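PDB 2Q7S: N-formylglutamate amidohydrolase from Ralstonia eutropha, which binds a zinc ion and probably acts as a metal-dependent hydrolase of the N-formylglutamate amidohydrolase family. Local coordinates for residues A[29-37]-A[50-59]; A[165-176]-A[243-254]. All coordinates share one frame; numbering follows the deposited sequence.

Interaction 1 of 2, residues A[29-37]-A[50-59]; sequences DSPHSGTFY and LRGGEDTHVD. With ZN (zinc ion), chain C.
Two ligands of the zinc site meet here: His32, just past the end of strand 26-30, and Asp55, in the turn before helix 58-61. ND1 of His32 and OD2 of Asp55 each lie 2.1 Å from the zinc ion, and His172 supplies the third protein ligand. The two side chains run alongside each other in the same direction, with the imidazole and carboxylate planes 86° apart, and OD2 of Asp55 sits at the edge of the ring, near its plane. The backbone ties the ligands together as well, since Asp55 N donates to His32 O over 3.0 Å. NE2 of His32 is hydrogen-bonded to Asp83, and OD1 of Asp55 forms a salt bridge with Arg253, so that each ligand has a second-shell partner.

Farther along, Tyr37 CG stands anti to its carbonyl carbon (chi1 -69°), carrying the phenol to Glu54, where Tyr37 OH donates to Glu54 OE2 at 2.6 Å through the anti lone pair of that oxygen. Glu54 OE1 likewise accepts from Thr56 OG1 with its anti lone pair, and Arg51 NH1 adds charge attraction to Glu54 OE2 at 2.7 Å. Thr35 CG2 packs against OE1 of the same carboxylate. Near the helix start, a water accepts from His57 N and donates to Ser33 O.

Asp55 has its rotation restrained at both oxygens, OD2 binding the metal and accepting from Ser173 N while OD1 pairs with the arginine; Glu54 is likewise gripped at both of its oxygens.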
loop_
_atom_site.group_PDB
_atom_site.type_symbol
_atom_site.label_atom_id
_atom_site.label_comp_id
_atom_site.label_asym_id
_atom_site.label_seq_id
_atom_site.Cartn_x
_atom_site.Cartn_y
_atom_site.Cartn_z
ATOM N N ASP A 29 2.080 -1.636 6.292
ATOM C CA ASP A 29 2.798 -0.684 5.477
ATOM C C ASP A 29 1.901 0.163 4.549
ATOM O O ASP A 29 0.918 -0.312 4.074
ATOM C CB ASP A 29 3.966 -1.300 4.768
ATOM C CG ASP A 29 3.595 -2.042 3.562
ATOM O OD1 ASP A 29 2.770 -2.953 3.685
ATOM O OD2 ASP A 29 4.190 -1.747 2.489
ATOM N N SER A 30 2.293 1.429 4.394
ATOM C CA SER A 30 1.649 2.400 3.504
ATOM C C SER A 30 2.738 2.733 2.439
ATOM O O SER A 30 3.530 3.709 2.578
ATOM C CB SER A 30 1.171 3.625 4.300
ATOM O OG SER A 30 0.613 4.689 3.532
ATOM N N PRO A 31 2.740 1.980 1.329
ATOM C CA PRO A 31 3.782 2.194 0.287
ATOM C C PRO A 31 3.591 3.415 -0.629
ATOM O O PRO A 31 4.499 3.787 -1.358
ATOM C CB PRO A 31 3.700 0.912 -0.547
ATOM C CG PRO A 31 2.296 0.458 -0.368
ATOM C CD PRO A 31 1.848 0.850 1.003
ATOM N N HIS A 32 2.383 3.962 -0.644
ATOM C CA HIS A 32 1.964 4.917 -1.624
ATOM C C HIS A 32 1.691 6.306 -1.140
ATOM O O HIS A 32 1.303 7.135 -1.936
ATOM C CB HIS A 32 0.750 4.349 -2.314
ATOM C CG HIS A 32 1.071 3.167 -3.153
ATOM N ND1 HIS A 32 0.117 2.299 -3.611
ATOM C CD2 HIS A 32 2.260 2.704 -3.616
ATOM C CE1 HIS A 32 0.697 1.353 -4.331
ATOM N NE2 HIS A 32 1.997 1.582 -4.361
ATOM N N SER A 33 1.913 6.545 0.163
ATOM C CA SER A 33 1.580 7.791 0.805
ATOM C C SER A 33 2.680 8.853 0.760
ATOM O O SER A 33 2.471 9.960 1.259
ATOM C CB SER A 33 1.115 7.576 2.249
ATOM O OG SER A 33 2.020 6.803 3.028
ATOM N N GLY A 34 3.816 8.531 0.155
ATOM C CA GLY A 34 4.907 9.466 0.079
ATOM C C GLY A 34 4.654 10.646 -0.825
ATOM O O GLY A 34 4.177 10.474 -1.944
ATOM N N THR A 35 4.997 11.845 -0.335
ATOM C CA THR A 35 4.762 13.111 -1.047
ATOM C C THR A 35 6.036 13.967 -1.218
ATOM O O THR A 35 5.954 15.113 -1.660
ATOM C CB THR A 35 3.785 13.980 -0.289
ATOM O OG1 THR A 35 4.325 14.212 1.011
ATOM C CG2 THR A 35 2.392 13.313 -0.183
ATOM N N PHE A 36 7.204 13.412 -0.894
ATOM C CA PHE A 36 8.484 14.125 -1.060
ATOM C C PHE A 36 9.119 13.716 -2.386
ATOM O O PHE A 36 9.714 12.658 -2.474
ATOM C CB PHE A 36 9.448 13.851 0.110
ATOM C CG PHE A 36 8.919 14.283 1.469
ATOM C CD1 PHE A 36 8.174 13.422 2.254
ATOM C CD2 PHE A 36 9.181 15.562 1.950
ATOM C CE1 PHE A 36 7.688 13.816 3.511
ATOM C CE2 PHE A 36 8.700 15.977 3.219
ATOM C CZ PHE A 36 7.961 15.113 3.996
ATOM N N TYR A 37 8.994 14.580 -3.390
ATOM C CA TYR A 37 9.453 14.323 -4.764
ATOM C C TYR A 37 10.981 14.607 -4.906
ATOM O O TYR A 37 11.438 15.724 -4.627
ATOM C CB TYR A 37 8.569 15.131 -5.787
ATOM C CG TYR A 37 7.141 14.574 -5.846
ATOM C CD1 TYR A 37 6.257 14.755 -4.767
ATOM C CD2 TYR A 37 6.708 13.791 -6.921
ATOM C CE1 TYR A 37 4.961 14.191 -4.767
ATOM C CE2 TYR A 37 5.412 13.229 -6.940
ATOM C CZ TYR A 37 4.551 13.424 -5.847
ATOM O OH TYR A 37 3.279 12.868 -5.825
ATOM N N LEU A 50 1.147 14.538 -11.154
ATOM C CA LEU A 50 1.711 13.305 -10.566
ATOM C C LEU A 50 1.081 12.945 -9.212
ATOM O O LEU A 50 0.872 11.767 -8.900
ATOM C CB LEU A 50 3.222 13.491 -10.389
ATOM C CG LEU A 50 4.006 13.770 -11.681
ATOM C CD1 LEU A 50 5.475 14.167 -11.402
ATOM C CD2 LEU A 50 3.923 12.569 -12.608
ATOM N N ARG A 51 0.786 13.976 -8.418
ATOM C CA ARG A 51 0.108 13.827 -7.150
ATOM C C ARG A 51 -1.134 12.912 -7.278
ATOM O O ARG A 51 -1.532 12.274 -6.281
ATOM C CB ARG A 51 -0.213 15.209 -6.541
ATOM C CG ARG A 51 1.067 15.929 -6.067
ATOM C CD ARG A 51 0.781 17.175 -5.275
ATOM N NE ARG A 51 -0.128 16.939 -4.125
ATOM C CZ ARG A 51 0.239 16.402 -2.960
ATOM N NH1 ARG A 51 1.492 16.029 -2.767
ATOM N NH2 ARG A 51 -0.638 16.206 -1.993
ATOM N N GLY A 52 -1.689 12.810 -8.498
ATOM C CA GLY A 52 -2.710 11.812 -8.845
ATOM C C GLY A 52 -2.554 10.446 -8.190
ATOM O O GLY A 52 -3.369 10.092 -7.343
ATOM N N GLY A 53 -1.490 9.711 -8.543
ATOM C CA GLY A 53 -1.182 8.342 -8.037
ATOM C C GLY A 53 -0.773 8.187 -6.574
ATOM O O GLY A 53 -0.403 7.079 -6.130
ATOM N N GLU A 54 -0.794 9.290 -5.817
ATOM C CA GLU A 54 -0.540 9.241 -4.409
ATOM C C GLU A 54 -1.751 8.694 -3.661
ATOM O O GLU A 54 -2.868 9.155 -3.850
ATOM C CB GLU A 54 -0.338 10.633 -3.819
ATOM C CG GLU A 54 0.783 11.425 -4.268
ATOM C CD GLU A 54 0.795 12.787 -3.598
ATOM O OE1 GLU A 54 -0.114 13.098 -2.789
ATOM O OE2 GLU A 54 1.730 13.532 -3.887
ATOM N N ASP A 55 -1.504 7.738 -2.802
ATOM C CA ASP A 55 -2.441 7.392 -1.746
ATOM C C ASP A 55 -2.241 8.325 -0.518
ATOM O O ASP A 55 -1.849 7.870 0.565
ATOM C CB ASP A 55 -2.229 5.971 -1.284
ATOM C CG ASP A 55 -2.413 4.982 -2.363
ATOM O OD1 ASP A 55 -2.457 5.364 -3.572
ATOM O OD2 ASP A 55 -2.410 3.810 -1.961
ATOM N N THR A 56 -2.556 9.596 -0.729
ATOM C CA THR A 56 -2.237 10.671 0.234
ATOM C C THR A 56 -2.927 10.453 1.591
ATOM O O THR A 56 -4.094 9.995 1.665
ATOM C CB THR A 56 -2.613 12.065 -0.357
ATOM O OG1 THR A 56 -2.380 12.039 -1.755
ATOM C CG2 THR A 56 -1.835 13.222 0.280
ATOM N N HIS A 57 -2.167 10.770 2.648
ATOM C CA HIS A 57 -2.592 10.704 4.056
ATOM C C HIS A 57 -2.895 9.308 4.619
ATOM O O HIS A 57 -3.315 9.216 5.749
ATOM C CB HIS A 57 -3.834 11.555 4.291
ATOM C CG HIS A 57 -3.758 12.931 3.733
ATOM N ND1 HIS A 57 -2.754 13.812 4.072
ATOM C CD2 HIS A 57 -4.583 13.597 2.889
ATOM C CE1 HIS A 57 -2.936 14.950 3.415
ATOM N NE2 HIS A 57 -4.047 14.852 2.708
ATOM N N VAL A 58 -2.711 8.244 3.829
ATOM C CA VAL A 58 -3.098 6.875 4.267
ATOM C C VAL A 58 -2.347 6.448 5.492
ATOM O O VAL A 58 -2.882 5.804 6.398
ATOM C CB VAL A 58 -2.916 5.814 3.130
ATOM C CG1 VAL A 58 -2.886 4.418 3.698
ATOM C CG2 VAL A 58 -4.072 5.986 2.153
ATOM N N ASP A 59 -1.119 6.901 5.578
ATOM C CA ASP A 59 -0.351 6.656 6.796
ATOM C C ASP A 59 -0.911 7.347 8.049
ATOM O O ASP A 59 -0.899 6.745 9.119
ATOM C CB ASP A 59 1.119 6.950 6.567
ATOM C CG ASP A 59 1.399 8.394 6.363
ATOM O OD1 ASP A 59 0.683 9.085 5.590
ATOM O OD2 ASP A 59 2.376 8.839 6.998
HETATM ZN ZN ZN C . -1.973 2.259 -3.274
HETATM O O HOH W 1 0.575 11.421 2.529
#

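Interaction 2 of 2, residues A[165-176]-A[243-254]; sequences AVWHLNLHSMPN and RRNSLQIEIRRP. With ZN (zinc ion), chain C.
Trp167 and Asn245 lie side by side with indole and amide planes only 14° apart, a packing of nearly parallel groups in which Asn245 ND2 stands 3.4 Å above one face of the indole, toward its rim. ND2 of Asn245 donates to Val166 O over 3.0 Å, and Asn245 N reaches the same oxygen from the opposite face of the carbonyl plane. On the other side of the sheet, His168 CG is turned anti to the backbone N (chi1 168°), bringing ND1 within 2.7 Å of Ser246 OG in a hydrogen bond. The strands 166-174 and 244-252 are parallel neighbours, paired residue by residue from Val166 with Arg244 to Met174 with Arg252, in the middle of a mixed seven-stranded sheet; their axes are 28° apart. Leu169, Leu247, Ile249 and Ile251 point to the face covered by helix 267-289, whereas His172, Gln248 and Glu250 occupy the zinc side.

His172 binds the zinc ion through ND1 at 2.0 Å. Its NE2 donates to Asn170 OD1 at 2.7 Å, in the plane of the ring, which fixes the imidazole's rotation. Gln248 NE2 lies over one ring face and donates a hydrogen bond (2.9 Å) to Glu250 OE2 on its anti lone pair. At the strand ends, Arg253 NE donates to Ser173 OG, which Tyr256 OH also bonds; Pro175 CD rests over a face of that guanidinium, and Arg252 NH1 meets Asn176 OD1 at 2.8 Å.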
loop_
_atom_site.group_PDB
_atom_site.type_symbol
_atom_site.label_atom_id
_atom_site.label_comp_id
_atom_site.label_asym_id
_atom_site.label_seq_id
_atom_site.Cartn_x
_atom_site.Cartn_y
_atom_site.Cartn_z
ATOM N N ALA A 165 3.702 -16.134 14.456
ATOM C CA ALA A 165 2.674 -15.772 13.516
ATOM C C ALA A 165 2.906 -14.310 13.166
ATOM O O ALA A 165 3.567 -13.584 13.905
ATOM C CB ALA A 165 1.307 -15.960 14.134
ATOM N N VAL A 166 2.318 -13.867 12.061
ATOM C CA VAL A 166 2.315 -12.470 11.705
ATOM C C VAL A 166 1.062 -12.141 10.867
ATOM O O VAL A 166 0.540 -12.951 10.081
ATOM C CB VAL A 166 3.641 -12.084 10.957
ATOM C CG1 VAL A 166 3.756 -12.822 9.622
ATOM C CG2 VAL A 166 3.770 -10.567 10.792
ATOM N N TRP A 167 0.585 -10.939 11.054
ATOM C CA TRP A 167 -0.535 -10.392 10.285
ATOM C C TRP A 167 -0.063 -9.081 9.701
ATOM O O TRP A 167 0.265 -8.141 10.445
ATOM C CB TRP A 167 -1.764 -10.191 11.180
ATOM C CG TRP A 167 -2.460 -11.481 11.587
ATOM C CD1 TRP A 167 -3.521 -12.063 10.981
ATOM C CD2 TRP A 167 -2.100 -12.345 12.677
ATOM N NE1 TRP A 167 -3.868 -13.216 11.632
ATOM C CE2 TRP A 167 -3.009 -13.419 12.671
ATOM C CE3 TRP A 167 -1.085 -12.320 13.646
ATOM C CZ2 TRP A 167 -2.937 -14.459 13.582
ATOM C CZ3 TRP A 167 -1.016 -13.343 14.564
ATOM C CH2 TRP A 167 -1.939 -14.404 14.529
ATOM N N HIS A 168 0.055 -9.063 8.367
ATOM C CA HIS A 168 0.513 -7.928 7.610
ATOM C C HIS A 168 -0.688 -7.229 6.930
ATOM O O HIS A 168 -1.466 -7.896 6.285
ATOM C CB HIS A 168 1.481 -8.418 6.563
ATOM C CG HIS A 168 1.807 -7.396 5.534
ATOM N ND1 HIS A 168 1.723 -7.643 4.187
ATOM C CD2 HIS A 168 2.208 -6.114 5.661
ATOM C CE1 HIS A 168 2.093 -6.562 3.522
ATOM N NE2 HIS A 168 2.402 -5.624 4.400
ATOM N N LEU A 169 -0.826 -5.909 7.107
ATOM C CA LEU A 169 -1.814 -5.070 6.376
ATOM C C LEU A 169 -1.050 -4.151 5.411
ATOM O O LEU A 169 -0.163 -3.424 5.800
ATOM C CB LEU A 169 -2.708 -4.274 7.303
ATOM C CG LEU A 169 -3.460 -4.989 8.446
ATOM C CD1 LEU A 169 -4.366 -4.023 9.255
ATOM C CD2 LEU A 169 -4.258 -6.186 7.915
ATOM N N ASN A 170 -1.390 -4.250 4.142
ATOM C CA ASN A 170 -0.883 -3.412 3.067
ATOM C C ASN A 170 -1.960 -2.335 2.761
ATOM O O ASN A 170 -3.075 -2.659 2.355
ATOM C CB ASN A 170 -0.597 -4.356 1.861
ATOM C CG ASN A 170 0.126 -3.682 0.732
ATOM O OD1 ASN A 170 -0.433 -3.525 -0.357
ATOM N ND2 ASN A 170 1.362 -3.303 0.955
ATOM N N LEU A 171 -1.644 -1.059 2.984
ATOM C CA LEU A 171 -2.635 -0.039 3.146
ATOM C C LEU A 171 -2.647 0.915 1.970
ATOM O O LEU A 171 -1.594 1.430 1.598
ATOM C CB LEU A 171 -2.333 0.759 4.463
ATOM C CG LEU A 171 -2.232 -0.078 5.745
ATOM C CD1 LEU A 171 -1.826 0.774 6.976
ATOM C CD2 LEU A 171 -3.507 -0.831 6.021
ATOM N N HIS A 172 -3.849 1.213 1.445
ATOM C CA HIS A 172 -4.014 2.028 0.243
ATOM C C HIS A 172 -5.244 2.888 0.300
ATOM O O HIS A 172 -6.107 2.745 1.170
ATOM C CB HIS A 172 -4.134 1.121 -1.019
ATOM C CG HIS A 172 -2.940 0.295 -1.234
ATOM N ND1 HIS A 172 -1.928 0.666 -2.095
ATOM C CD2 HIS A 172 -2.531 -0.827 -0.613
ATOM C CE1 HIS A 172 -0.961 -0.225 -2.011
ATOM N NE2 HIS A 172 -1.301 -1.135 -1.121
ATOM N N SER A 173 -5.277 3.824 -0.623
ATOM C CA SER A 173 -6.525 4.460 -1.037
ATOM C C SER A 173 -6.653 4.447 -2.561
ATOM O O SER A 173 -5.681 4.399 -3.292
ATOM C CB SER A 173 -6.595 5.892 -0.495
ATOM O OG SER A 173 -5.680 6.716 -1.162
HETATM N N MSE A 174 -7.864 4.618 -3.024
HETATM C CA MSE A 174 -8.162 4.493 -4.416
HETATM C C MSE A 174 -9.112 5.619 -4.855
HETATM O O MSE A 174 -9.952 6.106 -4.051
HETATM C CB MSE A 174 -8.767 3.100 -4.660
HETATM C CG MSE A 174 -9.852 2.732 -3.711
HETATM SE SE MSE A 174 -10.728 1.041 -4.131
HETATM C CE MSE A 174 -12.118 1.450 -2.859
ATOM N N PRO A 175 -9.009 6.032 -6.129
ATOM C CA PRO A 175 -9.900 7.039 -6.668
ATOM C C PRO A 175 -11.289 6.505 -6.933
ATOM O O PRO A 175 -11.503 5.281 -7.029
ATOM C CB PRO A 175 -9.206 7.443 -7.976
ATOM C CG PRO A 175 -8.480 6.236 -8.365
ATOM C CD PRO A 175 -8.019 5.589 -7.119
ATOM N N ASN A 176 -12.241 7.416 -7.052
ATOM C CA ASN A 176 -13.608 7.027 -7.207
ATOM C C ASN A 176 -13.824 6.292 -8.533
ATOM O O ASN A 176 -14.674 5.409 -8.663
ATOM C CB ASN A 176 -14.491 8.266 -7.095
ATOM C CG ASN A 176 -15.676 8.060 -6.177
ATOM O OD1 ASN A 176 -15.647 7.221 -5.285
ATOM N ND2 ASN A 176 -16.728 8.821 -6.401
ATOM N N ARG A 243 1.243 -19.650 9.112
ATOM C CA ARG A 243 0.830 -18.627 10.063
ATOM C C ARG A 243 1.327 -17.219 9.746
ATOM O O ARG A 243 1.461 -16.354 10.638
ATOM C CB ARG A 243 1.164 -19.058 11.481
ATOM C CG ARG A 243 0.558 -20.408 11.796
ATOM C CD ARG A 243 0.980 -20.915 13.148
ATOM N NE ARG A 243 0.718 -19.974 14.243
ATOM C CZ ARG A 243 -0.493 -19.575 14.629
ATOM N NH1 ARG A 243 -1.586 -20.018 14.028
ATOM N NH2 ARG A 243 -0.617 -18.747 15.650
ATOM N N ARG A 244 1.555 -16.984 8.462
ATOM C CA ARG A 244 1.937 -15.686 7.938
ATOM C C ARG A 244 0.735 -15.248 7.112
ATOM O O ARG A 244 0.255 -15.997 6.269
ATOM C CB ARG A 244 3.179 -15.780 7.076
ATOM C CG ARG A 244 4.415 -16.333 7.791
ATOM C CD ARG A 244 5.425 -16.816 6.820
ATOM N NE ARG A 244 6.717 -17.074 7.465
ATOM C CZ ARG A 244 7.645 -16.143 7.692
ATOM N NH1 ARG A 244 7.441 -14.884 7.356
ATOM N NH2 ARG A 244 8.788 -16.464 8.284
ATOM N N ASN A 245 0.246 -14.049 7.375
ATOM C CA ASN A 245 -1.011 -13.557 6.791
ATOM C C ASN A 245 -0.793 -12.181 6.195
ATOM O O ASN A 245 -0.143 -11.343 6.792
ATOM C CB ASN A 245 -2.106 -13.477 7.877
ATOM C CG ASN A 245 -2.339 -14.804 8.575
ATOM O OD1 ASN A 245 -3.041 -15.673 8.061
ATOM N ND2 ASN A 245 -1.651 -15.001 9.697
ATOM N N SER A 246 -1.389 -11.942 5.044
ATOM C CA SER A 246 -1.317 -10.640 4.412
ATOM C C SER A 246 -2.705 -10.297 3.824
ATOM O O SER A 246 -3.405 -11.134 3.146
ATOM C CB SER A 246 -0.237 -10.642 3.329
ATOM O OG SER A 246 0.151 -9.354 2.902
ATOM N N LEU A 247 -3.066 -9.050 4.037
ATOM C CA LEU A 247 -4.329 -8.471 3.545
ATOM C C LEU A 247 -4.098 -7.069 2.951
ATOM O O LEU A 247 -3.594 -6.188 3.637
ATOM C CB LEU A 247 -5.309 -8.388 4.727
ATOM C CG LEU A 247 -6.718 -7.856 4.402
ATOM C CD1 LEU A 247 -7.410 -8.824 3.400
ATOM C CD2 LEU A 247 -7.494 -7.719 5.725
ATOM N N GLN A 248 -4.472 -6.839 1.689
ATOM C CA GLN A 248 -4.389 -5.484 1.132
ATOM C C GLN A 248 -5.704 -4.774 1.445
ATOM O O GLN A 248 -6.769 -5.328 1.227
ATOM C CB GLN A 248 -4.144 -5.550 -0.362
ATOM C CG GLN A 248 -3.753 -4.246 -0.991
ATOM C CD GLN A 248 -3.178 -4.398 -2.384
ATOM O OE1 GLN A 248 -2.339 -5.263 -2.641
ATOM N NE2 GLN A 248 -3.634 -3.554 -3.297
ATOM N N ILE A 249 -5.647 -3.567 1.993
ATOM C CA ILE A 249 -6.871 -2.779 2.286
ATOM C C ILE A 249 -6.881 -1.455 1.537
ATOM O O ILE A 249 -5.951 -0.596 1.727
ATOM C CB ILE A 249 -7.018 -2.454 3.815
ATOM C CG1 ILE A 249 -6.954 -3.747 4.654
ATOM C CG2 ILE A 249 -8.315 -1.665 4.054
ATOM C CD1 ILE A 249 -7.226 -3.554 6.171
ATOM N N GLU A 250 -7.949 -1.243 0.757
ATOM C CA GLU A 250 -8.078 -0.038 -0.085
ATOM C C GLU A 250 -9.261 0.826 0.347
ATOM O O GLU A 250 -10.333 0.331 0.468
ATOM C CB GLU A 250 -8.279 -0.454 -1.542
ATOM C CG GLU A 250 -7.177 -1.289 -2.129
ATOM C CD GLU A 250 -6.257 -0.535 -3.029
ATOM O OE1 GLU A 250 -6.473 0.678 -3.247
ATOM O OE2 GLU A 250 -5.288 -1.152 -3.505
ATOM N N ILE A 251 -9.032 2.120 0.564
ATOM C CA ILE A 251 -10.039 3.059 0.980
ATOM C C ILE A 251 -10.411 4.021 -0.166
ATOM O O ILE A 251 -9.555 4.737 -0.717
ATOM C CB ILE A 251 -9.499 3.892 2.200
ATOM C CG1 ILE A 251 -9.135 2.975 3.365
ATOM C CG2 ILE A 251 -10.459 4.946 2.668
ATOM C CD1 ILE A 251 -8.603 3.722 4.542
ATOM N N ARG A 252 -11.700 4.103 -0.478
ATOM C CA ARG A 252 -12.209 5.079 -1.450
ATOM C C ARG A 252 -11.866 6.516 -0.950
ATOM O O ARG A 252 -12.339 7.001 0.063
ATOM C CB ARG A 252 -13.717 4.898 -1.628
ATOM C CG ARG A 252 -14.348 5.480 -2.880
ATOM C CD ARG A 252 -15.777 4.940 -3.064
ATOM N NE ARG A 252 -16.706 5.316 -1.990
ATOM C CZ ARG A 252 -17.462 6.415 -2.016
ATOM N NH1 ARG A 252 -17.369 7.275 -3.019
ATOM N NH2 ARG A 252 -18.303 6.665 -1.035
ATOM N N ARG A 253 -11.059 7.205 -1.728
ATOM C CA ARG A 253 -10.479 8.502 -1.389
ATOM C C ARG A 253 -11.427 9.608 -0.974
ATOM O O ARG A 253 -11.081 10.350 -0.046
ATOM C CB ARG A 253 -9.582 8.983 -2.555
ATOM C CG ARG A 253 -8.212 8.336 -2.528
ATOM C CD ARG A 253 -7.459 8.579 -3.839
ATOM N NE ARG A 253 -6.258 7.764 -3.958
ATOM C CZ ARG A 253 -5.575 7.674 -5.103
ATOM N NH1 ARG A 253 -5.966 8.373 -6.140
ATOM N NH2 ARG A 253 -4.506 6.935 -5.176
ATOM N N PRO A 254 -12.621 9.733 -1.631
ATOM C CA PRO A 254 -13.593 10.770 -1.257
ATOM C C PRO A 254 -13.987 10.726 0.194
ATOM O O PRO A 254 -14.338 11.755 0.760
ATOM C CB PRO A 254 -14.803 10.506 -2.174
ATOM C CG PRO A 254 -14.287 9.857 -3.295
ATOM C CD PRO A 254 -13.118 8.974 -2.783
HETATM ZN ZN ZN C . -1.973 2.259 -3.274
#

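The zinc ion joins the two contacts: interaction 1 supplies His32 and Asp55, interaction 2 supplies His172, and His32 ND1 lies 3.0 Å from His172 ND1 as both coordinate the metal. Although the contact centres are about 14 Å apart, the sheet connects them directly, because strand 26-30 is the other neighbour of strand 166-174. Asp29 O and Leu171 N, 2.9 Å apart, probably form a backbone hydrogen bond there, and Asp29 OD1 is 2.8 Å from His168 NE2, the far ring nitrogen of a histidine already bonded to Ser246. Arg253 takes part in both contacts, its NH2 also packing 3.1 Å from Glu54 O of interaction 1.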